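Local coordinates for putative invasin (Yersinia pseudotuberculosis IP 31758, PDB 5N40), which probably mediates bacterial adhesion, carrying a C-type lectin-like domain at the end of a rod of immunoglobulin-like domains, at residues P42-V48 / E62-Y68; S52-D58 / A70-G75; L77-L83 / A97-P103; P105-L111 / T126-K132; G195-L200 / N211-F216. The protein carries 1 engineered substitution. One frame throughout, in Å; residues are numbered along the deposited sequence.

Interactions 1, 2 and 3 belong to the first immunoglobulin-like domain, interactions 4 and 5 to the second. Interaction 1 is a surface contact at one end of the first domain, where side chains bond to a loop backbone; interaction 2 draws on the same strands, 56-63 and 67-73, about 20 Å away between centres, but pairs them with each other, chiefly through backbone bonds. Interaction 3 pairs strands 79-87 and 90-102 and touches interaction 2, Thr-53 OG1 lying 2.9 Å from Ser-82 N. In the second domain, interaction 4 pairs two strands within one sheet and interaction 5 two within the other; they touch where Val-110 packs on Thr-212. Interaction 5 has the largest share of buried residues, yet keeps a strongly polar face.

Interaction 1 of 5, residues P42-V48 / E62-Y68; sequences PVTGQTV and EQASGLY
Segment 42-48 is an irregular loop that enters a strand at Val-48, while 62-68 turns from one strand to the next. Gln-63 N donates to Leu-67 O at 2.8 Å, and Ser-65 and Gly-66 have positive phi. The CA atoms of Thr-44 and Gly-66 are 4.8 Å apart; a CB on Gly-66 would crowd Pro-42 CB and Val-43 N. Tyr-68, chi1 m with chi2 76°, raises its hydroxyl into the loop: OH donates to Val-43 O at 2.7 Å and accepts from Gln-46 N at 3.1 Å. Val-48, chi1 t, lays CG2 over one ring face of Tyr-68, 3.7 Å from the centroid, as a CH-pi contact. Glu-62 is extended (chi1 and chi2 t), so that OE2 accepts from Gly-45 N at 2.8 Å, and a water donates to both Glu-62 OE1 and Gln-46 O at 2.7 Å each. Gln-46 (m, m) folds back on its own loop, NE2 donating to Thr-44 O at 2.9 Å. Arg-36 also reaches this turn, bonding to Ser-65 O. Two side chains thus hold an interstrand loop against the hairpin 56-63/67-73, at one end of the immunoglobulin-like beta sandwich of an invasin-type domain.

Interaction 2 of 5, residues S52-D58 / A70-G75; sequences STLGTLD and ATLTAG
Leu-72, chi1 t and chi2 near 97°, spreads its CD1 under the facing segment, 3.8 Å from Leu-57 CG, 3.5 Å from Ser-52 OG and 3.6 Å from Leu-54 O. Leu-57 (chi1 m) lies on the same sheet face and also approaches Ala-70, CD2 to CB 4.4 Å; Phe-50 and Ile-99 continue this apolar layer. Thr-56 (p) and Thr-73 (m) occupy the other face. The strands run antiparallel: Thr-56 and Thr-73 form a hydrogen-bonded pair, CA-CA 5.3 Å, with Thr-56 N to Thr-73 O at 3.0 Å and Thr-73 N to Thr-56 O at 2.8 Å, and Leu-57 with Leu-72 is the adjoining non-hydrogen-bonded pair. This is the open end of the beta hairpin 56-63/67-73, in which strand 56-63 is an outermost strand of its sheet in the immunoglobulin-like domain. Beyond Leu-57, Asp-58 substitutes a side chain for the next backbone acceptor: its N donates to Thr-71 O at 3.1 Å, but Thr-71 N donates to Asp-58 OD1 at 2.7 Å, an exchange made possible by chi1 p. A water joins Asp-58 OD2 (2.5 Å) to Thr-71 OG1 (2.9 Å). At the other end Gly-55, phi 78°, presses CA to 3.2 Å from Thr-73 O, where a CB would clash. Before it the chain bends through Thr-53 and Leu-54, Ser-52 OG (chi1 t) donating to Leu-54 O at 2.7 Å.

Interaction 3 of 5, residues L77-L83 / A97-P103; sequences LTGTASL and ATINVIP
Ala-81 lies at the middle of the apolar face, its CB 4.2 Å from Ile-99 CB and 4.1 Å from Val-101 CG2. Leu-83 (m, t) extends this layer, CD1 resting 3.9 Å from Ile-99 CD1 and 3.8 Å from Ala-97 CB, and Val-31 and Leu-14 lie beyond it inside the domain. The strand axes approach to 4.6 Å with 155° between their directions. Gly-79 with Val-101 and Ala-81 with Ile-99 are antiparallel hydrogen-bonded pairs. Gly-79 N to Val-101 O is 3.0 Å and Val-101 N to Gly-79 O 2.8 Å; Ala-81 N to Ile-99 O is 2.8 Å and Ile-99 N to Ala-81 O 3.0 Å. Leu-83 N to Ala-97 O adds a fifth bond at 3.1 Å. Gly-79 takes phi 155° and psi -157°, angles at which a CB would jam against the preceding carbonyl. Thr-80 (m), Ser-82 (m), Thr-98 (p) and Asn-100 (m) line the opposite face: Thr-80 CG2 touches Thr-98 CB at 3.8 Å, and a water lies 3.2 Å from Thr-80 OG1 and 2.8 Å from Asn-100 OD1, while Asn-100 ND2 bonds to Asn-20. At the open end Thr-78 (p) sets CG2 3.6 Å from Pro-103 CA and turns its hydroxyl to Glu-205 of the next domain. Strand 90-102 also pairs in parallel with 13-22, so this is a beta hairpin whose second strand closes onto the N-terminal strand, as in immunoglobulin-like sandwiches.

Interaction 4 of 5, residues P105-L111 / T126-K132; sequences PVDLTVL and TVIAKYK
Seven backbone hydrogen bonds join these two antiparallel strands. Asp-107 N to Lys-130 O (2.8 Å) and Lys-130 N to Asp-107 O (3.1 Å) make one hydrogen-bonded pair; Thr-109 N to Ile-128 O and Ile-128 N to Thr-109 O, each 2.8 Å, the next; Leu-111 N to Thr-126 O (2.9 Å) and Thr-126 N to Leu-111 O (2.7 Å) the third. Lys-132 N to Pro-105 O, 3.0 Å, closes the far end. The axes approach to 4.5 Å at 156°. Lys-132 CG (rotamer t, t, m, t) lies 3.6 Å from Asp-107 OD1, while Asp-107 OD2 accepts a hydrogen bond from Ser-133 N. Lys-132 forms its salt bridge with Asp-208, which also accepts from Val-106 N; Lys-130 pairs with Asp-135. On the outer face Leu-111 (m, t) and Ile-128 (m, t) touch, CD1 to CD1 4.0 Å. Leu-108 and Val-127 point to the other face, Leu-108 CD2 packing 4.1 Å from Val-127 CG1 and 3.7 Å from Ala-129 CB, with Met-143 beneath them. Near Pro-105 Tyr-131 diverges from Val-106 toward Ala-104 at the domain junction. Strand 106-112 is outermost in its sheet, and the chain then crosses to 116-118 in the other sheet, the divided first strand familiar from immunoglobulin-like sandwiches.

Interaction 5 of 5, residues G195-L200 / N211-F216; sequences GVQTTL and NTNVTF
Strands 197-200 and 211-216 run antiparallel, axes 4.5 Å apart at 151°, and satisfy their facing amides mostly by backbone bonds. Thr-198 N to Val-214 O is 2.7 Å and Val-214 N to Thr-198 O 2.8 Å; Leu-200 N to Thr-212 O is 2.9 Å and Thr-212 N to Leu-200 O 3.0 Å. The ladder loosens at Val-196, whose O receives only a weak bond from Phe-216 N at 3.4 Å, and a water fills the gap, accepting from Val-196 N (3.0 Å) and donating to Phe-216 O (2.8 Å). One face is polar. There Thr-199 OG1 (chi1 m) donates to Asn-213 OD1 (chi1 m) at a short 2.5 Å, while Gln-197, chi1 and chi2 t, gives its NE2 to a second water at 3.0 Å, which is also bonded to Thr-215 OG1 at 2.7 Å. The face bearing Thr-198 and Leu-200 is buried, Leu-200 CD1 lying 4.1 Å from Val-214 CG2. The pair belongs to the beta hairpin 197-204/209-217, flanked within its sheet by strand 142-151 beside 197-204 and strand 116-118 beside 209-217; its buried face packs on Leu-125 and Ile-123 of strand 123-131 in the opposing sheet.

Interaction 1 of 5, residues P42-V48 / E62-Y68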
# COMPACT_ATOMS: atom_id res chain seq x y z
N PRO A 42 31.12 49.33 16.08
CA PRO A 42 30.51 48.87 14.82
C PRO A 42 31.47 49.06 13.65
O PRO A 42 32.22 50.03 13.60
CB PRO A 42 29.26 49.75 14.68
CG PRO A 42 29.02 50.33 16.03
CD PRO A 42 30.37 50.45 16.67
N VAL A 43 31.43 48.12 12.71
CA VAL A 43 32.21 48.22 11.48
C VAL A 43 31.23 48.48 10.34
O VAL A 43 30.42 47.62 9.99
CB VAL A 43 33.04 46.95 11.22
CG1 VAL A 43 33.90 47.12 9.98
CG2 VAL A 43 33.89 46.62 12.44
N THR A 44 31.32 49.67 9.76
CA THR A 44 30.36 50.12 8.76
C THR A 44 30.93 50.01 7.35
O THR A 44 32.14 49.89 7.15
CB THR A 44 29.93 51.57 9.05
OG1 THR A 44 31.06 52.44 8.98
CG2 THR A 44 29.32 51.67 10.45
N GLY A 45 30.04 50.05 6.37
CA GLY A 45 30.44 50.13 4.97
C GLY A 45 31.06 48.87 4.40
O GLY A 45 31.78 48.94 3.41
N GLN A 46 30.79 47.71 4.99
CA GLN A 46 31.44 46.48 4.57
C GLN A 46 30.62 45.74 3.52
O GLN A 46 29.42 45.97 3.33
CB GLN A 46 31.68 45.57 5.77
CG GLN A 46 32.54 46.22 6.84
CD GLN A 46 33.88 46.67 6.29
OE1 GLN A 46 34.73 45.85 5.93
NE2 GLN A 46 34.07 47.99 6.20
N THR A 47 31.30 44.82 2.82
CA THR A 47 30.70 43.97 1.80
C THR A 47 30.44 42.61 2.43
O THR A 47 31.35 41.79 2.56
CB THR A 47 31.61 43.87 0.58
OG1 THR A 47 31.79 45.19 0.04
CG2 THR A 47 31.01 42.94 -0.49
N VAL A 48 29.19 42.39 2.83
CA VAL A 48 28.78 41.23 3.62
C VAL A 48 27.92 40.32 2.75
O VAL A 48 27.07 40.78 1.99
CB VAL A 48 28.02 41.69 4.88
CG1 VAL A 48 27.46 40.51 5.67
CG2 VAL A 48 28.93 42.53 5.75
N GLU A 62 22.89 47.21 4.38
CA GLU A 62 23.43 47.72 5.64
C GLU A 62 22.47 48.74 6.24
O GLU A 62 21.99 49.64 5.53
CB GLU A 62 24.81 48.35 5.42
CG GLU A 62 25.42 48.94 6.69
CD GLU A 62 26.77 49.58 6.43
OE1 GLU A 62 27.18 49.65 5.26
OE2 GLU A 62 27.41 50.04 7.40
N GLN A 63 22.21 48.60 7.53
CA GLN A 63 21.50 49.60 8.32
C GLN A 63 22.47 50.25 9.29
O GLN A 63 23.69 50.03 9.25
CB GLN A 63 20.30 48.97 9.03
CG GLN A 63 19.16 48.58 8.09
CD GLN A 63 19.46 47.30 7.35
OE1 GLN A 63 19.87 46.31 7.95
NE2 GLN A 63 19.27 47.32 6.03
N ALA A 64 21.92 51.07 10.19
CA ALA A 64 22.77 51.85 11.08
C ALA A 64 23.49 50.94 12.08
O ALA A 64 23.06 49.82 12.37
CB ALA A 64 21.93 52.88 11.83
N SER A 65 24.62 51.44 12.57
CA SER A 65 25.36 50.80 13.66
C SER A 65 25.92 49.44 13.25
O SER A 65 25.95 48.50 14.05
CB SER A 65 24.49 50.68 14.91
OG SER A 65 24.19 51.96 15.43
N GLY A 66 26.38 49.33 12.01
CA GLY A 66 27.06 48.12 11.57
C GLY A 66 26.19 46.88 11.58
O GLY A 66 26.69 45.78 11.87
N LEU A 67 24.91 47.03 11.29
CA LEU A 67 24.01 45.90 11.15
C LEU A 67 23.80 45.62 9.66
O LEU A 67 23.64 46.54 8.86
CB LEU A 67 22.66 46.18 11.82
CG LEU A 67 22.49 45.71 13.27
CD1 LEU A 67 23.62 46.20 14.16
CD2 LEU A 67 21.16 46.20 13.80
N TYR A 68 23.81 44.34 9.31
CA TYR A 68 23.63 43.91 7.92
C TYR A 68 22.57 42.82 7.90
O TYR A 68 22.69 41.84 8.63
CB TYR A 68 24.94 43.41 7.32
CG TYR A 68 26.08 44.40 7.39
CD1 TYR A 68 26.75 44.64 8.59
CD2 TYR A 68 26.48 45.10 6.26
CE1 TYR A 68 27.79 45.55 8.66
CE2 TYR A 68 27.53 46.01 6.32
CZ TYR A 68 28.18 46.22 7.52
OH TYR A 68 29.23 47.13 7.59
O HOH W 1 27.72 48.08 3.11

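Interaction 2 of 5, residues S52-D58 / A70-G75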
# COMPACT_ATOMS: atom_id res chain seq x y z
N SER A 52 23.20 29.93 3.26
CA SER A 52 22.30 29.07 4.01
C SER A 52 22.24 27.71 3.34
O SER A 52 22.19 27.63 2.11
CB SER A 52 20.89 29.65 4.10
OG SER A 52 20.05 28.79 4.87
N THR A 53 22.19 26.64 4.15
CA THR A 53 22.12 25.29 3.60
C THR A 53 20.74 24.96 3.05
O THR A 53 20.61 24.03 2.23
CB THR A 53 22.52 24.26 4.65
OG1 THR A 53 21.68 24.38 5.81
CG2 THR A 53 23.98 24.45 5.06
N LEU A 54 19.72 25.70 3.46
CA LEU A 54 18.36 25.51 2.99
C LEU A 54 17.75 26.86 2.64
O LEU A 54 18.08 27.88 3.26
CB LEU A 54 17.49 24.81 4.06
CG LEU A 54 17.89 23.41 4.50
CD1 LEU A 54 17.04 22.99 5.71
CD2 LEU A 54 17.76 22.42 3.35
N GLY A 55 16.86 26.86 1.66
CA GLY A 55 16.18 28.07 1.26
C GLY A 55 17.06 28.97 0.42
O GLY A 55 18.15 28.60 -0.03
N THR A 56 16.57 30.19 0.20
CA THR A 56 17.24 31.18 -0.62
C THR A 56 17.26 32.53 0.09
O THR A 56 16.36 32.85 0.86
CB THR A 56 16.57 31.30 -2.00
OG1 THR A 56 15.18 31.64 -1.84
CG2 THR A 56 16.69 29.98 -2.76
N LEU A 57 18.30 33.31 -0.18
CA LEU A 57 18.49 34.62 0.42
C LEU A 57 18.40 35.71 -0.64
O LEU A 57 18.79 35.50 -1.80
CB LEU A 57 19.86 34.71 1.12
CG LEU A 57 20.05 33.83 2.36
CD1 LEU A 57 21.50 33.35 2.49
CD2 LEU A 57 19.64 34.59 3.59
N ASP A 58 17.88 36.88 -0.26
CA ASP A 58 17.96 38.04 -1.14
C ASP A 58 19.25 38.80 -0.81
O ASP A 58 20.11 38.31 -0.06
CB ASP A 58 16.70 38.89 -1.03
CG ASP A 58 16.52 39.53 0.33
OD1 ASP A 58 17.33 39.26 1.24
OD2 ASP A 58 15.56 40.32 0.48
N ALA A 70 19.47 40.38 5.65
CA ALA A 70 18.91 39.80 4.44
C ALA A 70 17.71 38.95 4.83
O ALA A 70 17.58 38.52 5.98
CB ALA A 70 19.94 38.96 3.68
N THR A 71 16.83 38.72 3.86
CA THR A 71 15.66 37.88 4.07
C THR A 71 15.93 36.50 3.51
O THR A 71 16.29 36.36 2.33
CB THR A 71 14.42 38.49 3.42
OG1 THR A 71 14.12 39.75 4.05
CG2 THR A 71 13.21 37.56 3.55
N LEU A 72 15.78 35.48 4.35
CA LEU A 72 15.78 34.10 3.91
C LEU A 72 14.35 33.67 3.63
O LEU A 72 13.44 33.95 4.42
CB LEU A 72 16.39 33.18 4.97
CG LEU A 72 16.42 31.70 4.58
CD1 LEU A 72 17.77 31.33 4.04
CD2 LEU A 72 16.06 30.81 5.75
N THR A 73 14.15 32.97 2.52
CA THR A 73 12.87 32.37 2.19
C THR A 73 13.02 30.86 2.20
O THR A 73 13.97 30.33 1.61
CB THR A 73 12.36 32.86 0.83
OG1 THR A 73 12.17 34.29 0.88
CG2 THR A 73 11.04 32.19 0.46
N ALA A 74 12.11 30.18 2.89
CA ALA A 74 12.17 28.73 2.95
C ALA A 74 12.14 28.13 1.55
O ALA A 74 11.54 28.69 0.62
CB ALA A 74 10.99 28.19 3.77
N GLY A 75 12.81 27.01 1.39
CA GLY A 75 12.56 26.10 0.29
C GLY A 75 11.46 25.13 0.64
O GLY A 75 10.60 25.41 1.49
O HOH W 2 14.84 41.87 2.24

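Interaction 3 of 5, residues L77-L83 / A97-P103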
# COMPACT_ATOMS: atom_id res chain seq x y z
N LEU A 77 12.37 21.77 1.41
CA LEU A 77 13.04 20.68 2.12
C LEU A 77 13.12 21.00 3.60
O LEU A 77 13.58 22.08 3.98
CB LEU A 77 14.45 20.45 1.57
CG LEU A 77 14.52 20.12 0.07
CD1 LEU A 77 15.97 20.03 -0.39
CD2 LEU A 77 13.77 18.85 -0.21
N THR A 78 12.70 20.06 4.44
CA THR A 78 12.82 20.19 5.88
C THR A 78 14.25 19.91 6.32
O THR A 78 15.00 19.18 5.66
CB THR A 78 11.87 19.22 6.57
OG1 THR A 78 12.13 17.89 6.10
CG2 THR A 78 10.43 19.58 6.26
N GLY A 79 14.62 20.48 7.45
CA GLY A 79 15.92 20.26 8.04
C GLY A 79 16.30 21.43 8.92
O GLY A 79 15.45 22.17 9.39
N THR A 80 17.61 21.59 9.11
CA THR A 80 18.16 22.73 9.83
C THR A 80 18.99 23.56 8.86
O THR A 80 19.96 23.07 8.28
CB THR A 80 19.02 22.27 11.01
OG1 THR A 80 18.24 21.42 11.86
CG2 THR A 80 19.52 23.48 11.80
N ALA A 81 18.59 24.82 8.68
CA ALA A 81 19.36 25.75 7.86
C ALA A 81 20.51 26.30 8.69
O ALA A 81 20.29 26.98 9.69
CB ALA A 81 18.49 26.90 7.36
N SER A 82 21.74 25.98 8.28
CA SER A 82 22.92 26.56 8.90
C SER A 82 23.35 27.78 8.10
O SER A 82 23.50 27.70 6.88
CB SER A 82 24.06 25.54 8.97
OG SER A 82 23.71 24.46 9.81
N LEU A 83 23.55 28.89 8.79
CA LEU A 83 23.85 30.18 8.18
C LEU A 83 25.31 30.52 8.41
O LEU A 83 25.81 30.39 9.53
CB LEU A 83 22.96 31.27 8.77
CG LEU A 83 21.45 31.03 8.69
CD1 LEU A 83 20.70 31.99 9.60
CD2 LEU A 83 20.99 31.20 7.27
N ALA A 97 24.23 30.95 13.12
CA ALA A 97 22.83 30.90 13.46
C ALA A 97 22.18 29.73 12.73
O ALA A 97 22.67 29.27 11.70
CB ALA A 97 22.12 32.20 13.10
N THR A 98 21.09 29.23 13.29
CA THR A 98 20.34 28.16 12.65
C THR A 98 18.86 28.53 12.62
O THR A 98 18.38 29.32 13.44
CB THR A 98 20.51 26.82 13.35
OG1 THR A 98 19.97 26.91 14.68
CG2 THR A 98 21.97 26.42 13.40
N ILE A 99 18.17 27.94 11.65
CA ILE A 99 16.72 28.05 11.52
C ILE A 99 16.18 26.65 11.31
O ILE A 99 16.64 25.93 10.42
CB ILE A 99 16.32 28.97 10.35
CG1 ILE A 99 16.93 30.36 10.53
CG2 ILE A 99 14.80 29.06 10.24
CD1 ILE A 99 16.84 31.22 9.31
N ASN A 100 15.23 26.25 12.14
CA ASN A 100 14.53 24.99 11.93
C ASN A 100 13.54 25.17 10.79
O ASN A 100 12.65 26.02 10.88
CB ASN A 100 13.81 24.53 13.20
CG ASN A 100 14.77 24.20 14.32
OD1 ASN A 100 15.82 23.60 14.09
ND2 ASN A 100 14.40 24.58 15.53
N VAL A 101 13.71 24.39 9.73
CA VAL A 101 12.78 24.38 8.61
C VAL A 101 11.91 23.15 8.82
O VAL A 101 12.32 22.02 8.51
CB VAL A 101 13.51 24.37 7.27
CG1 VAL A 101 12.53 24.59 6.13
CG2 VAL A 101 14.62 25.43 7.25
N ILE A 102 10.72 23.37 9.36
CA ILE A 102 9.87 22.29 9.83
C ILE A 102 8.91 21.88 8.72
O ILE A 102 8.78 22.60 7.71
CB ILE A 102 9.12 22.68 11.11
CG1 ILE A 102 8.06 23.75 10.85
CG2 ILE A 102 10.12 23.14 12.18
CD1 ILE A 102 7.21 24.08 12.07
N PRO A 103 8.23 20.75 8.86
CA PRO A 103 7.31 20.29 7.81
C PRO A 103 6.19 21.27 7.54
O PRO A 103 5.69 21.95 8.44
CB PRO A 103 6.77 18.97 8.37
CG PRO A 103 7.83 18.48 9.27
CD PRO A 103 8.43 19.72 9.89
O HOH W 3 15.13 21.33 12.63

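Interaction 4 of 5, residues P105-L111 / T126-K132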
# COMPACT_ATOMS: atom_id res chain seq x y z
N PRO A 105 2.41 22.06 6.91
CA PRO A 105 1.08 21.47 7.05
C PRO A 105 0.46 21.26 5.68
O PRO A 105 0.46 22.16 4.83
CB PRO A 105 0.31 22.50 7.87
CG PRO A 105 1.38 23.20 8.68
CD PRO A 105 2.58 23.26 7.77
N VAL A 106 -0.06 20.05 5.45
CA VAL A 106 -0.66 19.70 4.17
C VAL A 106 -1.97 18.94 4.37
O VAL A 106 -2.23 18.37 5.43
CB VAL A 106 0.28 18.86 3.29
CG1 VAL A 106 1.46 19.69 2.81
CG2 VAL A 106 0.75 17.61 4.04
N ASP A 107 -2.80 18.96 3.33
CA ASP A 107 -3.93 18.06 3.19
C ASP A 107 -3.56 17.01 2.15
O ASP A 107 -3.05 17.35 1.08
CB ASP A 107 -5.20 18.78 2.74
CG ASP A 107 -5.65 19.86 3.70
OD1 ASP A 107 -5.66 19.62 4.93
OD2 ASP A 107 -6.01 20.94 3.20
N LEU A 108 -3.82 15.75 2.47
CA LEU A 108 -3.52 14.65 1.57
C LEU A 108 -4.79 14.12 0.93
O LEU A 108 -5.81 13.92 1.60
CB LEU A 108 -2.82 13.51 2.30
CG LEU A 108 -1.49 13.82 3.00
CD1 LEU A 108 -0.87 12.53 3.52
CD2 LEU A 108 -0.54 14.52 2.08
N THR A 109 -4.72 13.88 -0.38
CA THR A 109 -5.71 13.10 -1.10
C THR A 109 -5.04 11.81 -1.57
O THR A 109 -3.90 11.84 -2.02
CB THR A 109 -6.26 13.87 -2.30
OG1 THR A 109 -6.78 15.13 -1.86
CG2 THR A 109 -7.36 13.09 -2.98
N VAL A 110 -5.76 10.69 -1.47
CA VAL A 110 -5.24 9.39 -1.87
C VAL A 110 -6.19 8.78 -2.88
O VAL A 110 -7.37 8.58 -2.58
CB VAL A 110 -5.05 8.46 -0.66
CG1 VAL A 110 -4.37 7.16 -1.09
CG2 VAL A 110 -4.23 9.14 0.41
N LEU A 111 -5.66 8.47 -4.06
CA LEU A 111 -6.40 7.90 -5.18
C LEU A 111 -5.81 6.55 -5.55
O LEU A 111 -4.58 6.40 -5.59
CB LEU A 111 -6.36 8.83 -6.39
CG LEU A 111 -6.87 10.26 -6.18
CD1 LEU A 111 -6.73 11.09 -7.44
CD2 LEU A 111 -8.32 10.25 -5.72
N THR A 126 -1.88 6.87 -5.63
CA THR A 126 -1.33 8.22 -5.74
C THR A 126 -1.71 9.05 -4.51
O THR A 126 -2.89 9.15 -4.17
CB THR A 126 -1.83 8.92 -7.01
OG1 THR A 126 -1.41 8.18 -8.16
CG2 THR A 126 -1.29 10.34 -7.09
N VAL A 127 -0.70 9.64 -3.88
CA VAL A 127 -0.89 10.64 -2.82
C VAL A 127 -0.69 12.01 -3.43
O VAL A 127 0.33 12.26 -4.10
CB VAL A 127 0.11 10.42 -1.66
CG1 VAL A 127 -0.18 11.41 -0.52
CG2 VAL A 127 0.08 8.98 -1.16
N ILE A 128 -1.64 12.91 -3.20
CA ILE A 128 -1.53 14.30 -3.64
C ILE A 128 -1.51 15.16 -2.38
O ILE A 128 -2.42 15.07 -1.55
CB ILE A 128 -2.70 14.73 -4.54
CG1 ILE A 128 -2.84 13.77 -5.72
CG2 ILE A 128 -2.49 16.18 -5.01
CD1 ILE A 128 -4.08 14.01 -6.55
N ALA A 129 -0.46 15.97 -2.24
CA ALA A 129 -0.29 16.86 -1.10
C ALA A 129 -0.48 18.30 -1.55
O ALA A 129 0.11 18.73 -2.55
CB ALA A 129 1.08 16.67 -0.45
N LYS A 130 -1.30 19.04 -0.82
CA LYS A 130 -1.47 20.46 -1.02
C LYS A 130 -1.28 21.16 0.32
O LYS A 130 -1.63 20.62 1.37
CB LYS A 130 -2.85 20.79 -1.59
CG LYS A 130 -3.07 20.15 -2.96
CD LYS A 130 -4.50 20.28 -3.42
CE LYS A 130 -4.69 19.64 -4.79
NZ LYS A 130 -6.11 19.70 -5.20
N TYR A 131 -0.75 22.38 0.27
CA TYR A 131 -0.59 23.14 1.50
C TYR A 131 -1.95 23.33 2.15
O TYR A 131 -2.95 23.62 1.48
CB TYR A 131 0.08 24.48 1.23
CG TYR A 131 1.49 24.34 0.72
CD1 TYR A 131 2.45 23.66 1.46
CD2 TYR A 131 1.86 24.85 -0.50
CE1 TYR A 131 3.74 23.50 0.99
CE2 TYR A 131 3.15 24.71 -0.98
CZ TYR A 131 4.08 24.04 -0.22
OH TYR A 131 5.36 23.89 -0.69
N LYS A 132 -1.99 23.15 3.47
CA LYS A 132 -3.24 22.96 4.17
C LYS A 132 -4.24 24.07 3.87
O LYS A 132 -3.93 25.26 4.00
CB LYS A 132 -2.98 22.86 5.68
CG LYS A 132 -4.21 22.56 6.49
CD LYS A 132 -3.86 22.12 7.90
CE LYS A 132 -3.29 20.69 7.93
NZ LYS A 132 -2.92 20.29 9.33
O HOH W 4 -3.45 6.34 -8.79

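Interaction 5 of 5, residues G195-L200 / N211-F216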
# COMPACT_ATOMS: atom_id res chain seq x y z
N GLY A 195 -6.74 -12.85 0.74
CA GLY A 195 -8.04 -12.35 0.33
C GLY A 195 -8.62 -11.31 1.27
O GLY A 195 -9.74 -11.47 1.77
N VAL A 196 -7.87 -10.24 1.50
CA VAL A 196 -8.23 -9.27 2.52
C VAL A 196 -8.26 -7.86 1.94
O VAL A 196 -7.63 -7.56 0.92
CB VAL A 196 -7.27 -9.33 3.74
CG1 VAL A 196 -7.39 -10.68 4.43
CG2 VAL A 196 -5.83 -9.10 3.32
N GLN A 197 -9.01 -7.00 2.62
CA GLN A 197 -9.03 -5.57 2.38
C GLN A 197 -8.10 -4.91 3.39
O GLN A 197 -8.32 -5.04 4.60
CB GLN A 197 -10.45 -5.02 2.51
CG GLN A 197 -10.58 -3.52 2.38
CD GLN A 197 -11.89 -3.00 2.95
OE1 GLN A 197 -11.95 -2.55 4.10
NE2 GLN A 197 -12.94 -3.05 2.15
N THR A 198 -7.07 -4.23 2.90
CA THR A 198 -6.07 -3.61 3.75
C THR A 198 -6.24 -2.10 3.70
O THR A 198 -6.32 -1.52 2.61
CB THR A 198 -4.66 -4.00 3.31
OG1 THR A 198 -4.53 -5.43 3.34
CG2 THR A 198 -3.60 -3.37 4.23
N THR A 199 -6.29 -1.47 4.86
CA THR A 199 -6.33 -0.01 4.94
C THR A 199 -4.90 0.48 5.07
O THR A 199 -4.21 0.18 6.05
CB THR A 199 -7.17 0.45 6.12
OG1 THR A 199 -8.50 -0.05 6.00
CG2 THR A 199 -7.20 1.98 6.18
N LEU A 200 -4.44 1.21 4.06
CA LEU A 200 -3.12 1.84 4.07
C LEU A 200 -3.27 3.31 4.44
O LEU A 200 -4.09 4.01 3.86
CB LEU A 200 -2.44 1.72 2.71
CG LEU A 200 -1.96 0.32 2.33
CD1 LEU A 200 -1.44 0.30 0.91
CD2 LEU A 200 -0.87 -0.15 3.30
N ASN A 211 -6.26 7.93 4.61
CA ASN A 211 -6.38 6.49 4.45
C ASN A 211 -6.99 6.13 3.10
O ASN A 211 -7.79 6.88 2.54
CB ASN A 211 -7.27 5.86 5.53
CG ASN A 211 -6.68 5.97 6.92
OD1 ASN A 211 -5.47 6.02 7.09
ND2 ASN A 211 -7.55 5.98 7.92
N THR A 212 -6.66 4.93 2.62
CA THR A 212 -7.35 4.34 1.48
C THR A 212 -7.32 2.83 1.64
O THR A 212 -6.41 2.27 2.26
CB THR A 212 -6.71 4.75 0.14
OG1 THR A 212 -7.67 4.63 -0.92
CG2 THR A 212 -5.48 3.90 -0.18
N ASN A 213 -8.32 2.17 1.07
CA ASN A 213 -8.43 0.72 1.14
C ASN A 213 -7.97 0.08 -0.16
O ASN A 213 -8.27 0.58 -1.25
CB ASN A 213 -9.87 0.29 1.43
CG ASN A 213 -10.30 0.62 2.84
OD1 ASN A 213 -9.49 0.63 3.76
ND2 ASN A 213 -11.59 0.88 3.02
N VAL A 214 -7.22 -1.01 -0.04
CA VAL A 214 -6.85 -1.83 -1.18
C VAL A 214 -7.24 -3.27 -0.87
O VAL A 214 -7.04 -3.77 0.24
CB VAL A 214 -5.34 -1.72 -1.50
CG1 VAL A 214 -5.02 -0.29 -1.97
CG2 VAL A 214 -4.49 -2.11 -0.30
N THR A 215 -7.81 -3.94 -1.87
CA THR A 215 -8.28 -5.31 -1.72
C THR A 215 -7.65 -6.14 -2.83
O THR A 215 -7.67 -5.73 -3.99
CB THR A 215 -9.81 -5.37 -1.80
OG1 THR A 215 -10.36 -4.59 -0.73
CG2 THR A 215 -10.31 -6.81 -1.69
N PHE A 216 -7.07 -7.28 -2.46
CA PHE A 216 -6.48 -8.20 -3.42
C PHE A 216 -7.17 -9.54 -3.27
O PHE A 216 -7.06 -10.20 -2.23
CB PHE A 216 -4.96 -8.32 -3.22
CG PHE A 216 -4.20 -7.06 -3.56
CD1 PHE A 216 -4.03 -6.05 -2.61
CD2 PHE A 216 -3.67 -6.88 -4.82
CE1 PHE A 216 -3.32 -4.89 -2.94
CE2 PHE A 216 -2.98 -5.73 -5.14
CZ PHE A 216 -2.80 -4.74 -4.20
O HOH W 5 -5.34 -10.43 -0.09
O HOH W 6 -12.99 -4.12 -0.61